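Local coordinates for protein mercuric reductase (Metallosphaera sedula, PDB 4YWO) that probably reduces mercuric ions to elemental mercury with NADPH as electron donor and FAD as cofactor, working as a homodimer, at residues 153-161 and 238-247. Residues are numbered along the deposited sequence; the frame is centred on the assembly and turned at random.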
loop_
_atom_site.group_PDB
_atom_site.type_symbol
_atom_site.label_atom_id
_atom_site.label_comp_id
_atom_site.label_asym_id
_atom_site.label_seq_id
_atom_site.Cartn_x
_atom_site.Cartn_y
_atom_site.Cartn_z
ATOM N N ILE A 153 -31.814 -15.165 -21.492
ATOM C CA ILE A 153 -32.779 -14.066 -21.405
ATOM C C ILE A 153 -33.351 -13.924 -22.813
ATOM O O ILE A 153 -32.642 -13.735 -23.751
ATOM C CB ILE A 153 -32.115 -12.713 -21.047
ATOM C CG1 ILE A 153 -31.546 -12.782 -19.640
ATOM C CG2 ILE A 153 -33.116 -11.568 -21.141
ATOM C CD1 ILE A 153 -30.789 -11.512 -19.256
ATOM N N PRO A 154 -34.672 -14.021 -22.952
ATOM C CA PRO A 154 -35.266 -13.836 -24.262
ATOM C C PRO A 154 -34.882 -12.525 -24.912
ATOM O O PRO A 154 -35.027 -11.422 -24.318
ATOM C CB PRO A 154 -36.799 -13.891 -23.987
ATOM C CG PRO A 154 -36.929 -14.508 -22.671
ATOM C CD PRO A 154 -35.639 -14.363 -21.899
ATOM N N GLY A 155 -34.435 -12.625 -26.164
ATOM C CA GLY A 155 -34.186 -11.496 -27.011
ATOM C C GLY A 155 -32.706 -11.021 -26.985
ATOM O O GLY A 155 -32.274 -10.270 -27.839
ATOM N N LEU A 156 -31.983 -11.450 -25.957
ATOM C CA LEU A 156 -30.591 -11.007 -25.716
ATOM C C LEU A 156 -29.644 -11.395 -26.800
ATOM O O LEU A 156 -28.847 -10.571 -27.277
ATOM C CB LEU A 156 -30.088 -11.559 -24.371
ATOM C CG LEU A 156 -28.616 -11.159 -24.033
ATOM C CD1 LEU A 156 -28.565 -9.670 -23.830
ATOM C CD2 LEU A 156 -28.132 -11.915 -22.781
ATOM N N ASP A 157 -29.713 -12.623 -27.289
ATOM C CA ASP A 157 -28.809 -12.985 -28.338
ATOM C C ASP A 157 -29.119 -12.277 -29.621
ATOM O O ASP A 157 -28.230 -11.871 -30.308
ATOM C CB ASP A 157 -28.773 -14.487 -28.510
ATOM C CG ASP A 157 -28.320 -15.183 -27.236
ATOM O OD1 ASP A 157 -27.104 -15.162 -26.907
ATOM O OD2 ASP A 157 -29.196 -15.701 -26.519
ATOM N N LYS A 158 -30.384 -12.043 -29.922
ATOM C CA LYS A 158 -30.752 -11.383 -31.166
ATOM C C LYS A 158 -30.424 -9.896 -31.150
ATOM O O LYS A 158 -29.930 -9.339 -32.116
ATOM C CB LYS A 158 -32.264 -11.635 -31.416
ATOM C CG LYS A 158 -32.971 -10.708 -32.404
ATOM C CD LYS A 158 -34.314 -11.312 -32.889
ATOM C CE LYS A 158 -35.296 -11.696 -31.761
ATOM N NZ LYS A 158 -35.616 -10.540 -30.880
ATOM N N VAL A 159 -30.653 -9.246 -30.023
ATOM C CA VAL A 159 -30.304 -7.830 -29.850
ATOM C C VAL A 159 -28.781 -7.560 -29.717
ATOM O O VAL A 159 -28.290 -6.545 -30.215
ATOM C CB VAL A 159 -31.108 -7.273 -28.662
ATOM C CG1 VAL A 159 -30.655 -5.888 -28.281
ATOM C CG2 VAL A 159 -32.630 -7.246 -28.943
ATOM N N GLY A 160 -28.066 -8.513 -29.141
ATOM C CA GLY A 160 -26.564 -8.468 -29.085
ATOM C C GLY A 160 -26.151 -7.696 -27.810
ATOM O O GLY A 160 -26.935 -6.990 -27.179
ATOM N N PHE A 161 -24.888 -7.866 -27.455
ATOM C CA PHE A 161 -24.404 -7.324 -26.127
ATOM C C PHE A 161 -22.872 -7.345 -26.208
ATOM O O PHE A 161 -22.249 -7.882 -27.092
ATOM C CB PHE A 161 -24.916 -8.187 -24.981
ATOM C CG PHE A 161 -24.581 -9.637 -25.102
ATOM C CD1 PHE A 161 -23.366 -10.168 -24.749
ATOM C CD2 PHE A 161 -25.484 -10.539 -25.721
ATOM C CE1 PHE A 161 -23.017 -11.507 -24.976
ATOM C CE2 PHE A 161 -25.161 -11.870 -25.905
ATOM C CZ PHE A 161 -23.942 -12.391 -25.576
ATOM N N VAL A 238 -34.506 -9.415 -14.926
ATOM C CA VAL A 238 -34.544 -9.015 -16.312
ATOM C C VAL A 238 -35.396 -10.071 -17.002
ATOM O O VAL A 238 -35.067 -11.191 -16.947
ATOM C CB VAL A 238 -33.131 -8.960 -16.932
ATOM C CG1 VAL A 238 -33.215 -8.641 -18.417
ATOM C CG2 VAL A 238 -32.361 -7.847 -16.213
ATOM N N LYS A 239 -36.479 -9.664 -17.658
ATOM C CA LYS A 239 -37.419 -10.599 -18.343
ATOM C C LYS A 239 -37.135 -10.821 -19.827
ATOM O O LYS A 239 -37.309 -11.936 -20.350
ATOM C CB LYS A 239 -38.840 -10.069 -18.177
ATOM C CG LYS A 239 -39.169 -9.742 -16.753
ATOM C CD LYS A 239 -40.662 -9.763 -16.505
ATOM C CE LYS A 239 -41.379 -8.646 -17.223
ATOM N NZ LYS A 239 -42.589 -8.256 -16.448
ATOM N N GLU A 240 -36.695 -9.774 -20.503
ATOM C CA GLU A 240 -36.572 -9.749 -21.926
ATOM C C GLU A 240 -35.738 -8.550 -22.377
ATOM O O GLU A 240 -35.681 -7.495 -21.687
ATOM C CB GLU A 240 -38.003 -9.635 -22.492
ATOM C CG GLU A 240 -38.092 -9.735 -24.000
ATOM C CD GLU A 240 -39.521 -9.456 -24.544
ATOM O OE1 GLU A 240 -40.457 -9.232 -23.727
ATOM O OE2 GLU A 240 -39.667 -9.464 -25.792
ATOM N N VAL A 241 -35.114 -8.685 -23.527
ATOM C CA VAL A 241 -34.503 -7.592 -24.232
ATOM C C VAL A 241 -35.073 -7.429 -25.644
ATOM O O VAL A 241 -35.262 -8.411 -26.366
ATOM C CB VAL A 241 -32.950 -7.825 -24.330
ATOM C CG1 VAL A 241 -32.275 -6.670 -24.992
ATOM C CG2 VAL A 241 -32.376 -8.037 -22.933
ATOM N N ARG A 242 -35.271 -6.199 -26.013
ATOM C CA ARG A 242 -35.723 -5.868 -27.384
ATOM C C ARG A 242 -35.017 -4.661 -27.924
ATOM O O ARG A 242 -34.324 -3.947 -27.184
ATOM C CB ARG A 242 -37.270 -5.779 -27.475
ATOM C CG ARG A 242 -38.013 -4.891 -26.535
ATOM C CD ARG A 242 -39.542 -5.008 -26.775
ATOM N NE ARG A 242 -40.300 -4.075 -25.911
ATOM C CZ ARG A 242 -40.526 -2.772 -26.160
ATOM N NH1 ARG A 242 -40.139 -2.182 -27.304
ATOM N NH2 ARG A 242 -41.172 -2.041 -25.250
ATOM N N LYS A 243 -35.106 -4.449 -29.233
ATOM C CA LYS A 243 -34.477 -3.335 -29.867
ATOM C C LYS A 243 -35.509 -2.261 -30.203
ATOM O O LYS A 243 -36.499 -2.561 -30.903
ATOM C CB LYS A 243 -33.796 -3.825 -31.157
ATOM C CG LYS A 243 -33.011 -2.801 -31.964
ATOM C CD LYS A 243 -31.857 -2.165 -31.181
ATOM C CE LYS A 243 -31.082 -1.178 -32.044
ATOM N NZ LYS A 243 -29.860 -0.726 -31.324
ATOM N N GLY A 244 -35.274 -1.037 -29.710
ATOM C CA GLY A 244 -36.043 0.191 -30.069
ATOM C C GLY A 244 -35.090 1.124 -30.759
ATOM O O GLY A 244 -34.286 0.701 -31.595
ATOM N N ALA A 245 -35.131 2.401 -30.402
ATOM C CA ALA A 245 -34.105 3.329 -30.863
ATOM C C ALA A 245 -32.724 2.803 -30.424
ATOM O O ALA A 245 -31.811 2.575 -31.248
ATOM C CB ALA A 245 -34.386 4.709 -30.308
ATOM N N GLY A 246 -32.613 2.530 -29.135
ATOM C CA GLY A 246 -31.504 1.705 -28.659
ATOM C C GLY A 246 -31.988 0.407 -28.105
ATOM O O GLY A 246 -33.065 -0.092 -28.451
ATOM N N LYS A 247 -31.204 -0.167 -27.206
ATOM C CA LYS A 247 -31.506 -1.463 -26.686
ATOM C C LYS A 247 -32.324 -1.302 -25.478
ATOM O O LYS A 247 -32.041 -0.427 -24.610
ATOM C CB LYS A 247 -30.231 -2.285 -26.409
ATOM C CG LYS A 247 -29.294 -2.399 -27.569
ATOM C CD LYS A 247 -28.198 -3.423 -27.423
ATOM C CE LYS A 247 -27.307 -3.376 -28.621
ATOM N NZ LYS A 247 -26.347 -4.412 -28.583
#
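V159 and V241 meet methyl to methyl, V159 CG1 lying 3.7 Å from V241 CG1. Both CG1 branches stand anti to their own backbone N, chi1 171° in V159 and -177° in V241. The CG2 methyl of V159 rests instead on the backbone of R242 and K243. On V241, CG2 turns to I153 CG2 and, more loosely, L156 CD1. I153 also reaches V238, crossing it at about a right angle, with CD1 3.9 Å from V238 CG1.

The backbones are joined by one nearly straight hydrogen bond, from V241 N to P154 O at 2.9 Å. The same carbonyl O receives a CA-H contact from E240 CA at 3.3 Å. In return, G155 CA lies 3.3 Å from V241 O.

K247 runs extended past V159, its CD 3.6 Å from V159 CG1. K247 NZ makes weak hydrogen bonds to V159 O and, at 3.0 Å, to G160 O, where the short helix ends. The stronger partner of this charge is E260, in a salt bridge.

The 153-156 segment is a type II turn leading into helix 156-159, with G155 as N-cap. It docks on edge strand 238-243 of the three-stranded antiparallel sheet, where K239 and E240 form a classic bulge opposite I250. Such a small antiparallel sheet beside a Rossmann-type parallel sheet is characteristic of the NAD(P)H domain in this flavoprotein disulfide reductase family.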